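Transcriptional regulator ComR (Streptococcus vestibularis F0396, PDB 6HU8) regulates competence in streptococci as a peptide-responsive transcription factor of the RNPP family, probably binding DNA through its helix-turn-helix domain. Local coordinates at residues 13-18 with 39-44; 51-56 with 61-66; 24-27 with 33-36. All coordinates share one frame; numbering follows the deposited sequence.

Contact 1 of 3, residues 13-18 with 39-44; sequences TERECQ and RIEKGE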
loop_
_atom_site.group_PDB
_atom_site.type_symbol
_atom_site.label_atom_id
_atom_site.label_comp_id
_atom_site.label_asym_id
_atom_site.label_seq_id
_atom_site.Cartn_x
_atom_site.Cartn_y
_atom_site.Cartn_z
ATOM N N THR A 13 7.275 5.824 -31.738
ATOM C CA THR A 13 7.926 6.207 -32.991
ATOM C C THR A 13 9.429 6.349 -32.795
ATOM O O THR A 13 10.212 5.894 -33.629
ATOM C CB THR A 13 7.344 7.512 -33.566
ATOM O OG1 THR A 13 5.986 7.285 -33.946
ATOM C CG2 THR A 13 8.116 7.953 -34.799
ATOM N N GLU A 14 9.836 6.934 -31.681
ATOM C CA GLU A 14 11.262 7.140 -31.439
ATOM C C GLU A 14 11.990 5.828 -31.127
ATOM O O GLU A 14 13.123 5.614 -31.575
ATOM C CB GLU A 14 11.470 8.133 -30.302
ATOM C CG GLU A 14 12.922 8.425 -30.000
ATOM C CD GLU A 14 13.617 9.140 -31.144
ATOM O OE1 GLU A 14 14.801 8.831 -31.403
ATOM O OE2 GLU A 14 12.977 10.012 -31.780
ATOM N N ARG A 15 11.347 4.963 -30.342
ATOM C CA ARG A 15 11.904 3.645 -30.066
ATOM C C ARG A 15 12.166 2.892 -31.374
ATOM O O ARG A 15 13.253 2.329 -31.577
ATOM C CB ARG A 15 10.961 2.831 -29.165
ATOM C CG ARG A 15 11.512 1.448 -28.815
ATOM C CD ARG A 15 10.600 0.635 -27.907
ATOM N NE ARG A 15 9.246 0.472 -28.445
ATOM C CZ ARG A 15 8.910 -0.352 -29.435
ATOM N NH1 ARG A 15 9.837 -1.080 -30.049
ATOM N NH2 ARG A 15 7.646 -0.430 -29.838
ATOM N N GLU A 16 11.166 2.880 -32.252
ATOM C CA GLU A 16 11.270 2.171 -33.529
ATOM C C GLU A 16 12.305 2.822 -34.424
ATOM O O GLU A 16 13.090 2.145 -35.070
ATOM C CB GLU A 16 9.920 2.130 -34.239
ATOM C CG GLU A 16 8.985 1.080 -33.652
ATOM C CD GLU A 16 7.566 1.191 -34.176
ATOM O OE1 GLU A 16 7.273 2.154 -34.922
ATOM O OE2 GLU A 16 6.746 0.311 -33.829
ATOM N N CYS A 17 12.305 4.148 -34.437
ATOM C CA CYS A 17 13.312 4.913 -35.154
ATOM C C CYS A 17 14.719 4.442 -34.780
ATOM O O CYS A 17 15.598 4.382 -35.623
ATOM C CB CYS A 17 13.145 6.405 -34.845
ATOM S SG CYS A 17 13.892 7.493 -36.050
ATOM N N GLN A 18 14.930 4.102 -33.513
ATOM C CA GLN A 18 16.243 3.628 -33.062
ATOM C C GLN A 18 16.384 2.105 -33.190
ATOM O O GLN A 18 17.356 1.528 -32.694
ATOM C CB GLN A 18 16.511 4.048 -31.604
ATOM C CG GLN A 18 16.428 5.579 -31.347
ATOM C CD GLN A 18 16.860 5.969 -29.948
ATOM O OE1 GLN A 18 17.588 5.228 -29.278
ATOM N NE2 GLN A 18 16.417 7.140 -29.489
ATOM N N ARG A 39 1.215 -0.604 -22.738
ATOM C CA ARG A 39 0.004 0.134 -22.405
ATOM C C ARG A 39 0.203 1.627 -22.688
ATOM O O ARG A 39 -0.730 2.325 -23.105
ATOM C CB ARG A 39 -0.392 -0.089 -20.931
ATOM C CG ARG A 39 -1.025 -1.460 -20.675
ATOM C CD ARG A 39 -1.609 -1.590 -19.272
ATOM N NE ARG A 39 -0.598 -1.521 -18.220
ATOM C CZ ARG A 39 0.039 -2.581 -17.731
ATOM N NH1 ARG A 39 -0.223 -3.795 -18.217
ATOM N NH2 ARG A 39 0.945 -2.430 -16.775
ATOM N N ILE A 40 1.423 2.111 -22.474
ATOM C CA ILE A 40 1.734 3.515 -22.780
ATOM C C ILE A 40 1.687 3.738 -24.289
ATOM O O ILE A 40 0.991 4.639 -24.767
ATOM C CB ILE A 40 3.125 3.924 -22.217
ATOM C CG1 ILE A 40 3.092 3.967 -20.684
ATOM C CG2 ILE A 40 3.605 5.260 -22.825
ATOM C CD1 ILE A 40 4.465 4.132 -20.053
ATOM N N GLU A 41 2.399 2.896 -25.049
ATOM C CA GLU A 41 2.455 3.065 -26.502
ATOM C C GLU A 41 1.091 2.896 -27.162
ATOM O O GLU A 41 0.856 3.456 -28.229
ATOM C CB GLU A 41 3.457 2.086 -27.132
ATOM C CG GLU A 41 4.920 2.389 -26.731
ATOM C CD GLU A 41 5.952 1.534 -27.468
ATOM O OE1 GLU A 41 5.562 0.547 -28.124
ATOM O OE2 GLU A 41 7.160 1.848 -27.390
ATOM N N LYS A 42 0.184 2.155 -26.526
ATOM C CA LYS A 42 -1.147 1.943 -27.102
ATOM C C LYS A 42 -2.136 3.023 -26.667
ATOM O O LYS A 42 -3.296 2.981 -27.056
ATOM C CB LYS A 42 -1.704 0.572 -26.705
ATOM C CG LYS A 42 -1.172 -0.608 -27.502
ATOM C CD LYS A 42 -1.710 -1.915 -26.939
ATOM C CE LYS A 42 -1.642 -3.043 -27.952
ATOM N NZ LYS A 42 -0.405 -2.997 -28.789
ATOM N N GLY A 43 -1.690 3.966 -25.842
ATOM C CA GLY A 43 -2.564 5.028 -25.359
ATOM C C GLY A 43 -3.424 4.611 -24.170
ATOM O O GLY A 43 -4.283 5.371 -23.730
ATOM N N GLU A 44 -3.195 3.415 -23.630
ATOM C CA GLU A 44 -4.006 2.923 -22.506
ATOM C C GLU A 44 -3.649 3.549 -21.169
ATOM O O GLU A 44 -4.501 3.714 -20.287
ATOM C CB GLU A 44 -3.894 1.398 -22.401
ATOM C CG GLU A 44 -4.497 0.707 -23.606
ATOM C CD GLU A 44 -4.210 -0.774 -23.632
ATOM O OE1 GLU A 44 -4.122 -1.371 -22.541
ATOM O OE2 GLU A 44 -4.058 -1.334 -24.744
#
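Arg15 and Glu41, each in the last turn of its helix, face each other across a wide backbone gap: their CA atoms are 10.1 Å apart, so two long side chains do all the bridging. Helix 3-17 ends as Gln18 leaves helical angles. Helix 34-41 closes in a Schellman motif, in which Gly43 has a positive phi (82°) and Gly43 N bonds to Ile40 O at 3.0 Å. The Arg15 chain is bent at its third torsion (56°), and this turns the NE edge of the guanidinium to the carboxylate. The grip is side-on and double: Arg15 NE gives a nearly straight bond to Glu41 OE2 at 2.7 Å, and Arg15 NH2 reaches Glu41 OE1 at 2.9 Å. Both oxygens use their syn lone pairs, and the two flat groups lie only 19° from coplanar. Arg15 NH1 bonds to Met20 O, while Arg22 makes a second salt bridge to Glu41 OE1. The pair recalls the Arg-Glu bridge of phage 434 repressor, which ties the first helix to the end of the recognition helix. Both partners are buried, so they probably compensate charges that would be costly alone. Two bonds between nearly coplanar groups restrict the rotation of both.

Contact 2 of 3, residues 51-56 with 61-66; sequences KLSYIA and KSMADL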
loop_
_atom_site.group_PDB
_atom_site.type_symbol
_atom_site.label_atom_id
_atom_site.label_comp_id
_atom_site.label_asym_id
_atom_site.label_seq_id
_atom_site.Cartn_x
_atom_site.Cartn_y
_atom_site.Cartn_z
ATOM N N LYS A 51 8.511 6.857 -14.789
ATOM C CA LYS A 51 8.616 6.007 -15.960
ATOM C C LYS A 51 8.976 6.814 -17.230
ATOM O O LYS A 51 9.773 6.353 -18.055
ATOM C CB LYS A 51 7.326 5.194 -16.130
ATOM C CG LYS A 51 7.067 4.313 -14.894
ATOM C CD LYS A 51 6.315 3.028 -15.183
ATOM C CE LYS A 51 6.049 2.247 -13.877
ATOM N NZ LYS A 51 7.277 1.960 -13.079
ATOM N N LEU A 52 8.438 8.021 -17.387
ATOM C CA LEU A 52 8.825 8.823 -18.546
ATOM C C LEU A 52 10.308 9.225 -18.465
ATOM O O LEU A 52 11.015 9.239 -19.474
ATOM C CB LEU A 52 7.953 10.078 -18.668
ATOM C CG LEU A 52 8.155 10.849 -19.975
ATOM C CD1 LEU A 52 7.787 10.031 -21.200
ATOM C CD2 LEU A 52 7.359 12.156 -19.988
ATOM N N SER A 53 10.772 9.544 -17.258
ATOM C CA SER A 53 12.180 9.878 -17.034
ATOM C C SER A 53 13.104 8.722 -17.464
ATOM O O SER A 53 14.162 8.935 -18.054
ATOM C CB SER A 53 12.402 10.221 -15.559
ATOM O OG SER A 53 13.763 10.496 -15.311
ATOM N N TYR A 54 12.690 7.494 -17.168
ATOM C CA TYR A 54 13.478 6.324 -17.539
ATOM C C TYR A 54 13.491 6.157 -19.061
ATOM O O TYR A 54 14.548 5.946 -19.673
ATOM C CB TYR A 54 12.924 5.065 -16.845
ATOM C CG TYR A 54 13.536 3.770 -17.372
ATOM C CD1 TYR A 54 14.769 3.330 -16.910
ATOM C CD2 TYR A 54 12.890 3.015 -18.346
ATOM C CE1 TYR A 54 15.348 2.161 -17.400
ATOM C CE2 TYR A 54 13.471 1.817 -18.858
ATOM C CZ TYR A 54 14.698 1.428 -18.374
ATOM O OH TYR A 54 15.285 0.291 -18.822
ATOM N N ILE A 55 12.306 6.255 -19.662
ATOM C CA ILE A 55 12.132 6.059 -21.095
ATOM C C ILE A 55 12.963 7.076 -21.859
ATOM O O ILE A 55 13.636 6.733 -22.849
ATOM C CB ILE A 55 10.638 6.168 -21.510
ATOM C CG1 ILE A 55 9.860 4.936 -21.015
ATOM C CG2 ILE A 55 10.492 6.324 -23.023
ATOM C CD1 ILE A 55 8.346 5.039 -21.201
ATOM N N ALA A 56 12.941 8.321 -21.389
ATOM C CA ALA A 56 13.709 9.366 -22.054
ATOM C C ALA A 56 15.206 9.096 -21.919
ATOM O O ALA A 56 15.955 9.294 -22.870
ATOM C CB ALA A 56 13.343 10.747 -21.499
ATOM N N LYS A 61 16.899 11.119 -25.036
ATOM C CA LYS A 61 16.100 12.332 -25.237
ATOM C C LYS A 61 15.859 13.060 -23.923
ATOM O O LYS A 61 16.069 12.497 -22.839
ATOM C CB LYS A 61 14.758 11.976 -25.880
ATOM C CG LYS A 61 14.899 11.310 -27.228
ATOM C CD LYS A 61 15.466 12.299 -28.237
ATOM C CE LYS A 61 15.384 11.787 -29.649
ATOM N NZ LYS A 61 15.906 12.818 -30.579
ATOM N N SER A 62 15.404 14.305 -23.993
ATOM C CA SER A 62 14.893 14.926 -22.768
ATOM C C SER A 62 13.392 14.679 -22.732
ATOM O O SER A 62 12.779 14.435 -23.773
ATOM C CB SER A 62 15.207 16.420 -22.705
ATOM O OG SER A 62 14.166 17.180 -23.293
ATOM N N MET A 63 12.798 14.745 -21.552
ATOM C CA MET A 63 11.390 14.414 -21.422
ATOM C C MET A 63 10.530 15.378 -22.189
ATOM O O MET A 63 9.531 14.978 -22.764
ATOM C CB MET A 63 10.980 14.388 -19.960
ATOM C CG MET A 63 11.267 13.042 -19.299
ATOM S SD MET A 63 10.769 13.064 -17.570
ATOM C CE MET A 63 12.215 13.807 -16.785
ATOM N N ALA A 64 10.910 16.654 -22.174
ATOM C CA ALA A 64 10.256 17.655 -23.001
ATOM C C ALA A 64 10.184 17.218 -24.478
ATOM O O ALA A 64 9.172 17.452 -25.148
ATOM C CB ALA A 64 10.975 18.977 -22.869
ATOM N N ASP A 65 11.239 16.566 -24.977
ATOM C CA ASP A 65 11.252 16.069 -26.367
ATOM C C ASP A 65 10.096 15.114 -26.621
ATOM O O ASP A 65 9.394 15.222 -27.619
ATOM C CB ASP A 65 12.558 15.327 -26.708
ATOM C CG ASP A 65 13.791 16.220 -26.639
ATOM O OD1 ASP A 65 13.627 17.457 -26.541
ATOM O OD2 ASP A 65 14.930 15.670 -26.698
ATOM N N LEU A 66 9.919 14.153 -25.721
ATOM C CA LEU A 66 8.925 13.107 -25.915
ATOM C C LEU A 66 7.516 13.658 -25.761
ATOM O O LEU A 66 6.548 13.081 -26.255
ATOM C CB LEU A 66 9.140 11.971 -24.917
ATOM C CG LEU A 66 10.350 11.076 -25.151
ATOM C CD1 LEU A 66 10.407 10.020 -24.074
ATOM C CD2 LEU A 66 10.312 10.445 -26.546
#
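Met63, in the first turn of helix 63-67, lays its side chain across helix 49-59 between Leu52, Ser53 and Ala56. CB leaves the backbone alongside helix 49-59 and meets none of its atoms closely; the extended second torsion (180°) then carries CG and SD on to that helix. CG settles among Ala56 CB at 3.8 Å, Leu52 CG at 3.9 Å and the carbonyl Leu52 O. SD rests against the backbone of the next residue, 3.5 Å from Ser53 CA. A bend at the third torsion (-84°) brings the methyl CE to Ser53 CB, 3.8 Å away, on the partly exposed side of the contact. Deeper in, Leu66 CD1 sits 3.8 Å from Ile55 CG2 and 3.9 Å from Leu52 CD1, sliding past Leu52 in the opposite sense. Ile11 of helix 3-17 packs on Leu52 and Ile55, so this layer joins the domain interior. The polar link is Lys61 N to Ala56 O at 3.0 Å. Ser62, the N-cap, bonds through N to Asp65 OD2 from above the carboxylate plane. The chemistry is therefore mainly apolar: a flexible thioether and a leucine fit the short helix 63-67 against helix 49-59, and one backbone bond pins the turn between them.

Contact 3 of 3, residues 24-27 with 33-36; sequences VLCL and TVRQ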
loop_
_atom_site.group_PDB
_atom_site.type_symbol
_atom_site.label_atom_id
_atom_site.label_comp_id
_atom_site.label_asym_id
_atom_site.label_seq_id
_atom_site.Cartn_x
_atom_site.Cartn_y
_atom_site.Cartn_z
ATOM N N VAL A 24 14.631 -4.553 -25.051
ATOM C CA VAL A 24 15.885 -3.791 -24.946
ATOM C C VAL A 24 15.657 -2.490 -24.167
ATOM O O VAL A 24 16.411 -2.159 -23.248
ATOM C CB VAL A 24 16.480 -3.472 -26.324
ATOM C CG1 VAL A 24 17.593 -2.413 -26.218
ATOM C CG2 VAL A 24 17.023 -4.757 -26.983
ATOM N N LEU A 25 14.607 -1.762 -24.515
ATOM C CA LEU A 25 14.325 -0.509 -23.800
ATOM C C LEU A 25 14.134 -0.797 -22.300
ATOM O O LEU A 25 14.703 -0.105 -21.437
ATOM C CB LEU A 25 13.099 0.194 -24.398
ATOM C CG LEU A 25 12.942 1.675 -23.984
ATOM C CD1 LEU A 25 12.257 2.482 -25.088
ATOM C CD2 LEU A 25 12.182 1.815 -22.687
ATOM N N CYS A 26 13.381 -1.849 -21.974
ATOM C CA CYS A 26 13.000 -2.071 -20.586
ATOM C C CYS A 26 14.093 -2.702 -19.718
ATOM O O CYS A 26 13.957 -2.740 -18.487
ATOM C CB CYS A 26 11.736 -2.928 -20.516
ATOM S SG CYS A 26 10.266 -2.061 -21.146
ATOM N N LEU A 27 15.170 -3.169 -20.345
ATOM C CA LEU A 27 16.289 -3.806 -19.625
ATOM C C LEU A 27 15.778 -4.838 -18.630
ATOM O O LEU A 27 15.031 -5.733 -19.025
ATOM C CB LEU A 27 17.162 -2.752 -18.928
ATOM C CG LEU A 27 17.810 -1.774 -19.930
ATOM C CD1 LEU A 27 18.560 -0.640 -19.209
ATOM C CD2 LEU A 27 18.736 -2.481 -20.912
ATOM N N THR A 33 8.393 -2.141 -17.203
ATOM C CA THR A 33 8.235 -3.497 -17.730
ATOM C C THR A 33 7.703 -3.436 -19.149
ATOM O O THR A 33 7.190 -2.405 -19.598
ATOM C CB THR A 33 7.283 -4.356 -16.876
ATOM O OG1 THR A 33 5.943 -3.855 -16.996
ATOM C CG2 THR A 33 7.707 -4.334 -15.396
ATOM N N VAL A 34 7.804 -4.551 -19.855
ATOM C CA VAL A 34 7.330 -4.589 -21.216
ATOM C C VAL A 34 5.833 -4.274 -21.283
ATOM O O VAL A 34 5.397 -3.526 -22.156
ATOM C CB VAL A 34 7.647 -5.970 -21.856
ATOM C CG1 VAL A 34 6.859 -6.171 -23.124
ATOM C CG2 VAL A 34 9.161 -6.062 -22.111
ATOM N N ARG A 35 5.041 -4.823 -20.359
ATOM C CA ARG A 35 3.597 -4.622 -20.461
ATOM C C ARG A 35 3.223 -3.182 -20.083
ATOM O O ARG A 35 2.285 -2.619 -20.646
ATOM C CB ARG A 35 2.842 -5.615 -19.581
ATOM C CG ARG A 35 2.891 -7.047 -20.105
ATOM C CD ARG A 35 2.043 -7.977 -19.244
ATOM N NE ARG A 35 2.645 -8.175 -17.931
ATOM C CZ ARG A 35 2.131 -8.937 -16.968
ATOM N NH1 ARG A 35 0.992 -9.599 -17.158
ATOM N NH2 ARG A 35 2.763 -9.038 -15.810
ATOM N N GLN A 36 3.967 -2.602 -19.144
ATOM C CA GLN A 36 3.830 -1.173 -18.822
ATOM C C GLN A 36 4.106 -0.315 -20.056
ATOM O O GLN A 36 3.342 0.587 -20.378
ATOM C CB GLN A 36 4.778 -0.787 -17.683
ATOM C CG GLN A 36 4.286 -1.186 -16.283
ATOM C CD GLN A 36 5.372 -1.096 -15.254
ATOM O OE1 GLN A 36 6.499 -0.711 -15.567
ATOM N NE2 GLN A 36 5.055 -1.454 -14.015
#
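The helix-turn-helix unit runs here from helix 22-26 through a short connection into helix 34-41, and Cys26 meets Thr33 and Val34 where the connection comes back. The CA atoms of Cys26 and Thr33 are 5.7 Å apart, close enough for the short cysteine side chain to reach the backbone of Thr33. The CB bond of Cys26 already points toward 33-36, and with SG anti to the carbonyl carbon (chi1 -68°) the sulfur is laid against the start of helix 34-41. There Cys26 SG lies 3.5 Å from Thr33 O and 3.7 Å from Val34 N, resting on the peptide that joins the two residues. Val34 CG2, at 4.3 Å from Cys26 SG, supplies a looser apolar flank, and Leu32 of the connecting loop also touches Cys26. The reversal begins at Leu27, whose positive phi (48°) takes the chain out of the helix.

Helix 34-41 starts with a capping box. Gln36 N gives a bond to Thr33 OG1 at 3.2 Å, and Thr33 N answers with one to Gln36 OE1 at 2.9 Å, reaching that amide oxygen from well above its carbonyl plane (49°). The reciprocal pair serves two amides of the helix start and fixes the rotations of both side chains. Thr33 OG1 is also hydrogen-bonded to Asp147, and Gln36 OE1 to Gln151, both on helix 139-152 of the tetratricopeptide region; Arg35 adds salt bridges to Glu146 and Asp147. In this peptide-free form the start of helix 34-41 is thus docked on the regulatory domain, consistent with a restrained DNA-reading surface. The positive phi of Leu27 and the capping box mark the two ends of the seven-residue connection; a short helix, that connection and a second helix in the recognition position correspond to the Cro/C1-type helix-turn-helix.

How the contacts relate
All three contacts lie in the N-terminal helix-turn-helix domain, which probably binds DNA, with centres 11 to 14 Å apart and on the same side of the chain's centre. Contacts 1 and 3 share helix 34-41, one using its end and the other its start; along the sequence contact 3 falls between the two segments of contact 1, and contact 2 follows both. Packing connects them: Arg15 CD lies 3.8 Å from Leu25 CD1, and Ile40 CD1 lies 4.1 Å from Ile55 CD1. Between contacts 2 and 3, Tyr54 OH probably hydrogen-bonds Leu25 O, at 2.7 Å. Together they join five successive helices, from 3-17 to 63-67, into one compact helical domain.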